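Local structure of separin (Saccharomyces cerevisiae, 5U1T) at residues 585-594 with 627-638; 469-478 with 597-605. The protein cleaves the cohesin subunit Scc1 at the onset of anaphase as a caspase-like cysteine protease, and is kept inactive by securin for most of the cell cycle. One frame throughout, in Å; residues are numbered along the deposited sequence.

Both contacts lie in the all-helical part of the chain, away from the active site, with centres about 16 Å apart. Along the sequence their segments alternate: 469-478 (contact 2), 585-594 (contact 1), 597-605 (contact 2), 627-638 (contact 1). Contact 1 sets helix 578-590 beside helix 621-633; contact 2 brings the start of helix 602-617, which lies between those two in the chain, against helix 470-485. Glu604 of contact 2 is held by Tyr585, Trp589 and Tyr638 of contact 1, and with the alternating segments it interlocks these helices into one packed unit of the helical domain. Near contact 2 a second protein, probably securin, meets Phe603, whereas no other chain touches contact 1.

Contact 1 of 2, residues 585-594 with 627-638; sequences YINKWLQKSD and LSLCIKSKEKYY
Leu590 is a knob among Leu627, Cys630, Ile631 and Tyr638, its two methyls doing separate work. CD2 lies 3.6 Å from Cys630 SG and also meets Leu627 CD1 and Ile631 CG1, while CD1 sits over one face of the Tyr638 ring. Cys630 reaches the knob because its SG lies anti to the backbone N (chi1 -178°), beside its carbonyl carbon. One helical turn earlier, Ile586 lays CD1 against the start of segment 627-638, 4.0 Å from Leu627 CB. Leu627 CD1 in turn comes to the edge of the Tyr585 ring, near its plane and 4.0 Å from CE2. Val608 and Leu612 of helix 602-617 back this apolar layer. The hydroxyls of Tyr585 and Tyr638 converge on Glu604 OE1, and Trp589 NE1 reaches OE2 of the same carboxylate.

Beyond the knob, Leu590 to Ser593 form a type I turn, and Lys634 lies across it. Bent at chi2 (-67°) and extended beyond, the lysine runs its methylenes past Leu590 O and Ser593 CB, the latter 3.8 Å from CD. Its NZ then gives a weak hydrogen bond of 3.3 Å to Gln591 O. Ser593 OG stands at the edge of the Tyr638 ring, and Ser593 O lies over a face of Tyr637. With Lys634 cut back to an alanine here, Gln591 O is likely to lose this donor, and the carbon flank of Ser593 its cover. Asp594 OD2 is 4.4 Å from Lys636 NZ, too far for a salt bridge. Shape and apolar packing therefore probably hold the near-parallel helical segments 585-590 and 627-633, 22° apart, more than charge does, with the buried polar ends drawn to Glu604.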
loop_
_atom_site.group_PDB
_atom_site.type_symbol
_atom_site.label_atom_id
_atom_site.label_comp_id
_atom_site.label_asym_id
_atom_site.label_seq_id
_atom_site.Cartn_x
_atom_site.Cartn_y
_atom_site.Cartn_z
ATOM N N TYR A 585 -0.610 -1.106 25.974
ATOM C CA TYR A 585 -1.468 -2.216 25.621
ATOM C C TYR A 585 -0.810 -3.547 25.919
ATOM O O TYR A 585 -1.470 -4.465 26.409
ATOM C CB TYR A 585 -1.862 -2.144 24.149
ATOM C CG TYR A 585 -2.744 -3.282 23.696
ATOM C CD1 TYR A 585 -4.061 -3.371 24.115
ATOM C CD2 TYR A 585 -2.258 -4.255 22.833
ATOM C CE1 TYR A 585 -4.864 -4.410 23.702
ATOM C CE2 TYR A 585 -3.049 -5.290 22.410
ATOM C CZ TYR A 585 -4.360 -5.367 22.846
ATOM O OH TYR A 585 -5.155 -6.412 22.427
ATOM N N ILE A 586 0.488 -3.653 25.647
ATOM C CA ILE A 586 1.194 -4.903 25.887
ATOM C C ILE A 586 1.316 -5.199 27.382
ATOM O O ILE A 586 1.088 -6.331 27.811
ATOM C CB ILE A 586 2.607 -4.905 25.251
ATOM C CG1 ILE A 586 2.514 -4.905 23.722
ATOM C CG2 ILE A 586 3.423 -6.118 25.716
ATOM C CD1 ILE A 586 3.869 -4.986 23.049
ATOM N N ASN A 587 1.651 -4.197 28.187
ATOM C CA ASN A 587 1.973 -4.474 29.583
ATOM C C ASN A 587 0.845 -4.328 30.590
ATOM O O ASN A 587 0.904 -4.949 31.658
ATOM C CB ASN A 587 3.128 -3.595 30.024
ATOM C CG ASN A 587 4.448 -4.031 29.402
ATOM O OD1 ASN A 587 4.976 -3.347 28.527
ATOM N ND2 ASN A 587 4.979 -5.189 29.841
ATOM N N LYS A 588 -0.170 -3.523 30.271
ATOM C CA LYS A 588 -1.247 -3.262 31.217
ATOM C C LYS A 588 -2.601 -3.749 30.714
ATOM O O LYS A 588 -3.583 -3.689 31.434
ATOM C CB LYS A 588 -1.332 -1.771 31.540
ATOM C CG LYS A 588 -0.046 -1.184 32.058
ATOM C CD LYS A 588 0.546 -2.053 33.132
ATOM C CE LYS A 588 0.261 -1.495 34.520
ATOM N NZ LYS A 588 0.671 -0.055 34.556
ATOM N N TRP A 589 -2.671 -4.221 29.476
ATOM C CA TRP A 589 -3.893 -4.869 29.023
ATOM C C TRP A 589 -3.634 -6.305 28.617
ATOM O O TRP A 589 -4.036 -7.241 29.302
ATOM C CB TRP A 589 -4.542 -4.119 27.854
ATOM C CG TRP A 589 -5.984 -4.494 27.747
ATOM C CD1 TRP A 589 -6.541 -5.388 26.884
ATOM C CD2 TRP A 589 -7.041 -4.039 28.591
ATOM N NE1 TRP A 589 -7.888 -5.494 27.117
ATOM C CE2 TRP A 589 -8.219 -4.678 28.165
ATOM C CE3 TRP A 589 -7.108 -3.140 29.663
ATOM C CZ2 TRP A 589 -9.462 -4.445 28.775
ATOM C CZ3 TRP A 589 -8.343 -2.906 30.264
ATOM C CH2 TRP A 589 -9.500 -3.560 29.819
ATOM N N LEU A 590 -2.932 -6.462 27.499
ATOM C CA LEU A 590 -2.672 -7.769 26.918
ATOM C C LEU A 590 -2.042 -8.724 27.908
ATOM O O LEU A 590 -2.324 -9.918 27.877
ATOM C CB LEU A 590 -1.778 -7.613 25.709
ATOM C CG LEU A 590 -1.984 -8.576 24.548
ATOM C CD1 LEU A 590 -3.416 -8.506 24.080
ATOM C CD2 LEU A 590 -1.016 -8.197 23.418
ATOM N N GLN A 591 -1.204 -8.197 28.799
ATOM C CA GLN A 591 -0.491 -9.025 29.772
ATOM C C GLN A 591 -1.393 -9.561 30.874
ATOM O O GLN A 591 -1.141 -10.645 31.415
ATOM C CB GLN A 591 0.650 -8.239 30.409
ATOM C CG GLN A 591 1.878 -9.092 30.659
ATOM C CD GLN A 591 2.313 -9.852 29.409
ATOM O OE1 GLN A 591 2.524 -9.263 28.345
ATOM N NE2 GLN A 591 2.434 -11.172 29.534
ATOM N N LYS A 592 -2.424 -8.780 31.209
ATOM C CA LYS A 592 -3.430 -9.144 32.200
ATOM C C LYS A 592 -4.592 -9.864 31.527
ATOM O O LYS A 592 -5.740 -9.775 31.963
ATOM C CB LYS A 592 -3.933 -7.898 32.941
ATOM C CG LYS A 592 -2.830 -6.892 33.252
ATOM C CD LYS A 592 -2.874 -6.408 34.703
ATOM C CE LYS A 592 -1.500 -5.863 35.120
ATOM N NZ LYS A 592 -0.398 -6.817 34.777
ATOM N N SER A 593 -4.274 -10.569 30.451
ATOM C CA SER A 593 -5.234 -11.379 29.723
ATOM C C SER A 593 -5.976 -12.374 30.620
ATOM O O SER A 593 -7.204 -12.486 30.547
ATOM C CB SER A 593 -4.515 -12.140 28.604
ATOM O OG SER A 593 -5.437 -12.762 27.727
ATOM N N ASP A 594 -5.234 -13.098 31.460
ATOM C CA ASP A 594 -5.813 -14.188 32.258
ATOM C C ASP A 594 -6.305 -13.742 33.641
ATOM O O ASP A 594 -7.059 -14.462 34.288
ATOM C CB ASP A 594 -4.804 -15.333 32.431
ATOM C CG ASP A 594 -4.267 -15.862 31.102
ATOM O OD1 ASP A 594 -4.037 -15.048 30.168
ATOM O OD2 ASP A 594 -4.061 -17.097 31.005
ATOM N N LEU A 627 4.664 -7.038 20.167
ATOM C CA LEU A 627 3.218 -7.118 20.145
ATOM C C LEU A 627 2.764 -8.443 19.565
ATOM O O LEU A 627 2.038 -9.187 20.233
ATOM C CB LEU A 627 2.614 -5.959 19.345
ATOM C CG LEU A 627 1.090 -5.938 19.179
ATOM C CD1 LEU A 627 0.369 -6.236 20.495
ATOM C CD2 LEU A 627 0.659 -4.607 18.660
ATOM N N SER A 628 3.173 -8.736 18.333
ATOM C CA SER A 628 2.752 -9.963 17.649
ATOM C C SER A 628 3.055 -11.214 18.453
ATOM O O SER A 628 2.216 -12.113 18.556
ATOM C CB SER A 628 3.425 -10.083 16.283
ATOM O OG SER A 628 2.675 -9.397 15.301
ATOM N N LEU A 629 4.262 -11.276 19.006
ATOM C CA LEU A 629 4.657 -12.432 19.793
ATOM C C LEU A 629 3.743 -12.530 21.003
ATOM O O LEU A 629 3.244 -13.603 21.334
ATOM C CB LEU A 629 6.123 -12.347 20.227
ATOM C CG LEU A 629 7.237 -12.486 19.176
ATOM C CD1 LEU A 629 8.580 -12.505 19.867
ATOM C CD2 LEU A 629 7.050 -13.717 18.298
ATOM N N CYS A 630 3.507 -11.396 21.643
ATOM C CA CYS A 630 2.684 -11.381 22.833
ATOM C C CYS A 630 1.242 -11.861 22.548
ATOM O O CYS A 630 0.683 -12.643 23.312
ATOM C CB CYS A 630 2.686 -9.985 23.437
ATOM S SG CYS A 630 1.727 -9.919 24.932
ATOM N N ILE A 631 0.660 -11.396 21.443
ATOM C CA ILE A 631 -0.640 -11.877 20.973
ATOM C C ILE A 631 -0.652 -13.387 20.786
ATOM O O ILE A 631 -1.505 -14.092 21.336
ATOM C CB ILE A 631 -1.035 -11.222 19.638
ATOM C CG1 ILE A 631 -1.309 -9.728 19.835
ATOM C CG2 ILE A 631 -2.219 -11.944 19.008
ATOM C CD1 ILE A 631 -1.386 -8.965 18.557
ATOM N N LYS A 632 0.309 -13.887 20.016
ATOM C CA LYS A 632 0.409 -15.314 19.730
ATOM C C LYS A 632 0.707 -16.076 20.993
ATOM O O LYS A 632 0.665 -17.300 21.009
ATOM C CB LYS A 632 1.493 -15.592 18.695
ATOM C CG LYS A 632 1.314 -14.865 17.366
ATOM C CD LYS A 632 2.651 -14.801 16.610
ATOM C CE LYS A 632 3.349 -16.156 16.633
ATOM N NZ LYS A 632 2.539 -17.239 15.987
ATOM N N SER A 633 1.030 -15.342 22.049
ATOM C CA SER A 633 1.228 -15.936 23.354
ATOM C C SER A 633 -0.120 -16.084 24.083
ATOM O O SER A 633 -0.485 -17.176 24.519
ATOM C CB SER A 633 2.213 -15.096 24.160
ATOM O OG SER A 633 2.204 -15.455 25.521
ATOM N N LYS A 634 -0.872 -14.989 24.183
ATOM C CA LYS A 634 -2.192 -15.001 24.804
ATOM C C LYS A 634 -3.234 -15.575 23.838
ATOM O O LYS A 634 -4.335 -15.031 23.688
ATOM C CB LYS A 634 -2.606 -13.592 25.233
ATOM C CG LYS A 634 -1.544 -12.773 25.925
ATOM C CD LYS A 634 -1.188 -13.351 27.260
ATOM C CE LYS A 634 -0.264 -12.424 28.028
ATOM N NZ LYS A 634 0.036 -12.969 29.395
ATOM N N GLU A 635 -2.872 -16.672 23.188
ATOM C CA GLU A 635 -3.727 -17.384 22.244
ATOM C C GLU A 635 -5.068 -17.884 22.815
ATOM O O GLU A 635 -6.059 -18.020 22.079
ATOM C CB GLU A 635 -2.936 -18.560 21.701
ATOM C CG GLU A 635 -3.651 -19.447 20.739
ATOM C CD GLU A 635 -2.663 -20.366 20.064
ATOM O OE1 GLU A 635 -2.214 -21.352 20.715
ATOM O OE2 GLU A 635 -2.308 -20.078 18.893
ATOM N N LYS A 636 -5.093 -18.164 24.120
ATOM C CA LYS A 636 -6.310 -18.572 24.819
ATOM C C LYS A 636 -7.473 -17.620 24.564
ATOM O O LYS A 636 -8.630 -18.015 24.646
ATOM C CB LYS A 636 -6.049 -18.669 26.332
ATOM C CG LYS A 636 -7.230 -19.184 27.180
ATOM C CD LYS A 636 -6.856 -19.290 28.665
ATOM C CE LYS A 636 -8.048 -19.695 29.521
ATOM N NZ LYS A 636 -7.772 -19.528 30.981
ATOM N N TYR A 637 -7.155 -16.372 24.242
ATOM C CA TYR A 637 -8.154 -15.330 24.096
ATOM C C TYR A 637 -8.123 -14.671 22.737
ATOM O O TYR A 637 -9.116 -14.081 22.295
ATOM C CB TYR A 637 -7.951 -14.269 25.173
ATOM C CG TYR A 637 -8.149 -14.813 26.566
ATOM C CD1 TYR A 637 -7.097 -15.420 27.252
ATOM C CD2 TYR A 637 -9.392 -14.745 27.191
ATOM C CE1 TYR A 637 -7.276 -15.928 28.531
ATOM C CE2 TYR A 637 -9.577 -15.253 28.462
ATOM C CZ TYR A 637 -8.516 -15.846 29.130
ATOM O OH TYR A 637 -8.696 -16.357 30.401
ATOM N N TYR A 638 -6.974 -14.747 22.072
ATOM C CA TYR A 638 -6.789 -13.945 20.879
ATOM C C TYR A 638 -6.604 -14.807 19.659
ATOM O O TYR A 638 -6.064 -14.353 18.651
ATOM C CB TYR A 638 -5.606 -13.007 21.064
ATOM C CG TYR A 638 -5.862 -11.925 22.088
ATOM C CD1 TYR A 638 -6.445 -10.716 21.716
ATOM C CD2 TYR A 638 -5.535 -12.116 23.433
ATOM C CE1 TYR A 638 -6.677 -9.721 22.644
ATOM C CE2 TYR A 638 -5.774 -11.124 24.376
ATOM C CZ TYR A 638 -6.350 -9.931 23.972
ATOM O OH TYR A 638 -6.573 -8.936 24.894
#

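Contact 2 of 2, residues 469-478 with 597-605; sequences TLSFVFDFCQ and AERISSFEM
Ser602 OG donates to Gln478 OE1 over 3.2 Å. The hydroxyl comes in bent, at 125° to the C=O, and somewhat out of the carbonyl plane. The amide's NE2 has a weak bond to Asn510. One turn back along helix 470-485, the Phe474 ring takes Phe603 CB over one face, a CH-pi contact of 3.6 Å to the centroid. The two rings are near parallel, yet slid apart enough that they barely overlap. Ile528 and Leu532 of helix 523-533 pack on Phe474, and Leu532 also touches Phe603. Leu470 CD2 completes the apolar side, 4.2 Å from Phe603 CD2.

Toward the helix start, Ser471 OG makes a weak bond of 3.3 Å to Arg599 O. Its chi1 of 40° sets the hydroxyl between backbone N and carbonyl carbon, facing the incoming loop. Glu598 OE1 lies 3.5 Å from Thr469 CB and is hydrogen-bonded to Tyr556 OH, which also binds Leu470 N. Thr469 OG1 caps the helix by accepting from Phe472 N and is also hydrogen-bonded to Asn467 OD1. The arrangement sets the starts of two helices, 470-485 and 602-617 (N-cap Ser601), side by side in the helical domain, with the loop before the second (597-601) running across the N-terminus of the first.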
loop_
_atom_site.group_PDB
_atom_site.type_symbol
_atom_site.label_atom_id
_atom_site.label_comp_id
_atom_site.label_asym_id
_atom_site.label_seq_id
_atom_site.Cartn_x
_atom_site.Cartn_y
_atom_site.Cartn_z
ATOM N N THR A 469 -20.043 -7.288 30.538
ATOM C CA THR A 469 -18.879 -7.309 29.660
ATOM C C THR A 469 -19.046 -6.298 28.530
ATOM O O THR A 469 -20.134 -6.136 28.008
ATOM C CB THR A 469 -18.650 -8.711 29.051
ATOM O OG1 THR A 469 -19.664 -8.980 28.068
ATOM C CG2 THR A 469 -18.682 -9.774 30.133
ATOM N N LEU A 470 -17.966 -5.613 28.169
ATOM C CA LEU A 470 -17.965 -4.781 26.969
ATOM C C LEU A 470 -18.167 -5.645 25.721
ATOM O O LEU A 470 -18.837 -5.232 24.784
ATOM C CB LEU A 470 -16.664 -3.992 26.864
ATOM C CG LEU A 470 -16.553 -2.946 25.758
ATOM C CD1 LEU A 470 -17.404 -1.746 26.079
ATOM C CD2 LEU A 470 -15.100 -2.534 25.546
ATOM N N SER A 471 -17.598 -6.847 25.714
ATOM C CA SER A 471 -17.728 -7.731 24.561
ATOM C C SER A 471 -19.180 -8.043 24.231
ATOM O O SER A 471 -19.561 -7.985 23.066
ATOM C CB SER A 471 -16.946 -9.038 24.767
ATOM O OG SER A 471 -17.045 -9.538 26.095
ATOM N N PHE A 472 -20.002 -8.306 25.223
ATOM C CA PHE A 472 -21.383 -8.611 24.934
ATOM C C PHE A 472 -22.177 -7.446 24.385
ATOM O O PHE A 472 -22.940 -7.602 23.470
ATOM C CB PHE A 472 -22.106 -9.177 26.145
ATOM C CG PHE A 472 -23.558 -9.379 25.899
ATOM C CD1 PHE A 472 -23.997 -10.476 25.223
ATOM C CD2 PHE A 472 -24.466 -8.437 26.277
ATOM C CE1 PHE A 472 -25.323 -10.649 24.947
ATOM C CE2 PHE A 472 -25.790 -8.600 26.005
ATOM C CZ PHE A 472 -26.220 -9.709 25.342
ATOM N N VAL A 473 -21.982 -6.266 24.933
ATOM C CA VAL A 473 -22.732 -5.116 24.501
ATOM C C VAL A 473 -22.327 -4.627 23.135
ATOM O O VAL A 473 -23.110 -4.033 22.448
ATOM C CB VAL A 473 -22.696 -3.992 25.535
ATOM C CG1 VAL A 473 -21.285 -3.615 25.863
ATOM C CG2 VAL A 473 -23.440 -2.792 25.027
ATOM N N PHE A 474 -21.096 -4.873 22.746
ATOM C CA PHE A 474 -20.649 -4.491 21.438
ATOM C C PHE A 474 -21.214 -5.453 20.433
ATOM O O PHE A 474 -21.702 -5.085 19.403
ATOM C CB PHE A 474 -19.144 -4.526 21.387
ATOM C CG PHE A 474 -18.549 -3.205 21.154
ATOM C CD1 PHE A 474 -18.505 -2.683 19.899
ATOM C CD2 PHE A 474 -18.092 -2.472 22.193
ATOM C CE1 PHE A 474 -17.982 -1.450 19.676
ATOM C CE2 PHE A 474 -17.565 -1.236 21.987
ATOM C CZ PHE A 474 -17.510 -0.722 20.722
ATOM N N ASP A 475 -21.150 -6.713 20.783
ATOM C CA ASP A 475 -21.655 -7.792 19.985
ATOM C C ASP A 475 -23.137 -7.614 19.729
ATOM O O ASP A 475 -23.592 -7.794 18.624
ATOM C CB ASP A 475 -21.392 -9.061 20.764
ATOM C CG ASP A 475 -21.693 -10.278 20.006
ATOM O OD1 ASP A 475 -21.732 -10.220 18.787
ATOM O OD2 ASP A 475 -21.884 -11.315 20.634
ATOM N N PHE A 476 -23.888 -7.255 20.755
ATOM C CA PHE A 476 -25.307 -7.043 20.624
ATOM C C PHE A 476 -25.651 -5.823 19.810
ATOM O O PHE A 476 -26.545 -5.849 19.012
ATOM C CB PHE A 476 -25.943 -6.894 22.002
ATOM C CG PHE A 476 -27.390 -6.523 21.958
ATOM C CD1 PHE A 476 -27.768 -5.223 21.849
ATOM C CD2 PHE A 476 -28.357 -7.478 22.006
ATOM C CE1 PHE A 476 -29.084 -4.879 21.781
ATOM C CE2 PHE A 476 -29.677 -7.144 21.946
ATOM C CZ PHE A 476 -30.040 -5.841 21.828
ATOM N N CYS A 477 -24.923 -4.744 20.005
ATOM C CA CYS A 477 -25.216 -3.518 19.307
ATOM C C CYS A 477 -24.817 -3.487 17.866
ATOM O O CYS A 477 -25.469 -2.859 17.073
ATOM C CB CYS A 477 -24.572 -2.354 20.015
ATOM S SG CYS A 477 -25.450 -1.834 21.473
ATOM N N GLN A 478 -23.737 -4.160 17.531
ATOM C CA GLN A 478 -23.290 -4.156 16.163
ATOM C C GLN A 478 -24.179 -5.004 15.323
ATOM O O GLN A 478 -24.501 -4.645 14.221
ATOM C CB GLN A 478 -21.853 -4.590 16.051
ATOM C CG GLN A 478 -20.968 -3.459 15.600
ATOM C CD GLN A 478 -19.568 -3.646 16.044
ATOM O OE1 GLN A 478 -19.055 -4.747 16.022
ATOM N NE2 GLN A 478 -18.941 -2.579 16.459
ATOM N N ALA A 597 -9.853 -12.621 32.584
ATOM C CA ALA A 597 -10.655 -13.831 32.333
ATOM C C ALA A 597 -11.982 -13.557 31.624
ATOM O O ALA A 597 -13.049 -13.894 32.134
ATOM C CB ALA A 597 -10.917 -14.570 33.651
ATOM N N GLU A 598 -11.912 -12.939 30.452
ATOM C CA GLU A 598 -13.108 -12.527 29.731
ATOM C C GLU A 598 -12.897 -12.607 28.221
ATOM O O GLU A 598 -11.782 -12.425 27.721
ATOM C CB GLU A 598 -13.494 -11.107 30.137
ATOM C CG GLU A 598 -14.599 -10.483 29.318
ATOM C CD GLU A 598 -14.864 -9.060 29.740
ATOM O OE1 GLU A 598 -15.229 -8.230 28.865
ATOM O OE2 GLU A 598 -14.709 -8.784 30.958
ATOM N N ARG A 599 -13.983 -12.912 27.520
ATOM C CA ARG A 599 -14.049 -12.872 26.070
ATOM C C ARG A 599 -13.655 -11.508 25.534
ATOM O O ARG A 599 -13.911 -10.479 26.144
ATOM C CB ARG A 599 -15.455 -13.226 25.609
ATOM C CG ARG A 599 -15.552 -13.670 24.198
ATOM C CD ARG A 599 -16.909 -14.289 23.929
ATOM N NE ARG A 599 -16.974 -14.713 22.537
ATOM C CZ ARG A 599 -17.280 -13.908 21.517
ATOM N NH1 ARG A 599 -17.280 -14.394 20.270
ATOM N NH2 ARG A 599 -17.577 -12.617 21.733
ATOM N N ILE A 600 -13.042 -11.503 24.380
ATOM C CA ILE A 600 -12.466 -10.291 23.911
ATOM C C ILE A 600 -13.477 -9.619 23.050
ATOM O O ILE A 600 -14.127 -10.240 22.255
ATOM C CB ILE A 600 -11.185 -10.580 23.154
ATOM C CG1 ILE A 600 -10.214 -11.207 24.109
ATOM C CG2 ILE A 600 -10.550 -9.311 22.661
ATOM C CD1 ILE A 600 -9.795 -10.251 25.179
ATOM N N SER A 601 -13.588 -8.318 23.221
ATOM C CA SER A 601 -14.435 -7.459 22.406
ATOM C C SER A 601 -14.061 -7.408 20.955
ATOM O O SER A 601 -12.944 -7.641 20.596
ATOM C CB SER A 601 -14.475 -6.023 22.941
ATOM O OG SER A 601 -13.482 -5.735 23.899
ATOM N N SER A 602 -15.010 -7.053 20.117
ATOM C CA SER A 602 -14.722 -6.858 18.734
ATOM C C SER A 602 -14.118 -5.509 18.660
ATOM O O SER A 602 -13.374 -5.204 17.769
ATOM C CB SER A 602 -15.979 -6.937 17.905
ATOM O OG SER A 602 -16.719 -5.755 18.011
ATOM N N PHE A 603 -14.452 -4.688 19.622
ATOM C CA PHE A 603 -13.859 -3.371 19.720
ATOM C C PHE A 603 -12.339 -3.509 19.911
ATOM O O PHE A 603 -11.550 -2.749 19.350
ATOM C CB PHE A 603 -14.504 -2.621 20.873
ATOM C CG PHE A 603 -14.022 -1.229 21.058
ATOM C CD1 PHE A 603 -14.352 -0.237 20.148
ATOM C CD2 PHE A 603 -13.290 -0.887 22.182
ATOM C CE1 PHE A 603 -13.956 1.063 20.347
ATOM C CE2 PHE A 603 -12.874 0.417 22.377
ATOM C CZ PHE A 603 -13.218 1.393 21.453
ATOM N N GLU A 604 -11.929 -4.491 20.701
ATOM C CA GLU A 604 -10.513 -4.674 20.938
ATOM C C GLU A 604 -9.827 -5.406 19.768
ATOM O O GLU A 604 -8.736 -5.014 19.361
ATOM C CB GLU A 604 -10.275 -5.419 22.241
ATOM C CG GLU A 604 -8.822 -5.447 22.600
ATOM C CD GLU A 604 -8.546 -6.324 23.776
ATOM O OE1 GLU A 604 -7.448 -6.897 23.830
ATOM O OE2 GLU A 604 -9.437 -6.457 24.645
ATOM N N MET A 605 -10.480 -6.445 19.242
ATOM C CA MET A 605 -10.053 -7.140 18.025
ATOM C C MET A 605 -9.730 -6.200 16.871
ATOM O O MET A 605 -8.674 -6.295 16.252
ATOM C CB MET A 605 -11.130 -8.121 17.554
ATOM C CG MET A 605 -11.410 -9.254 18.515
ATOM S SD MET A 605 -9.915 -10.238 18.674
ATOM C CE MET A 605 -9.269 -9.704 20.279
#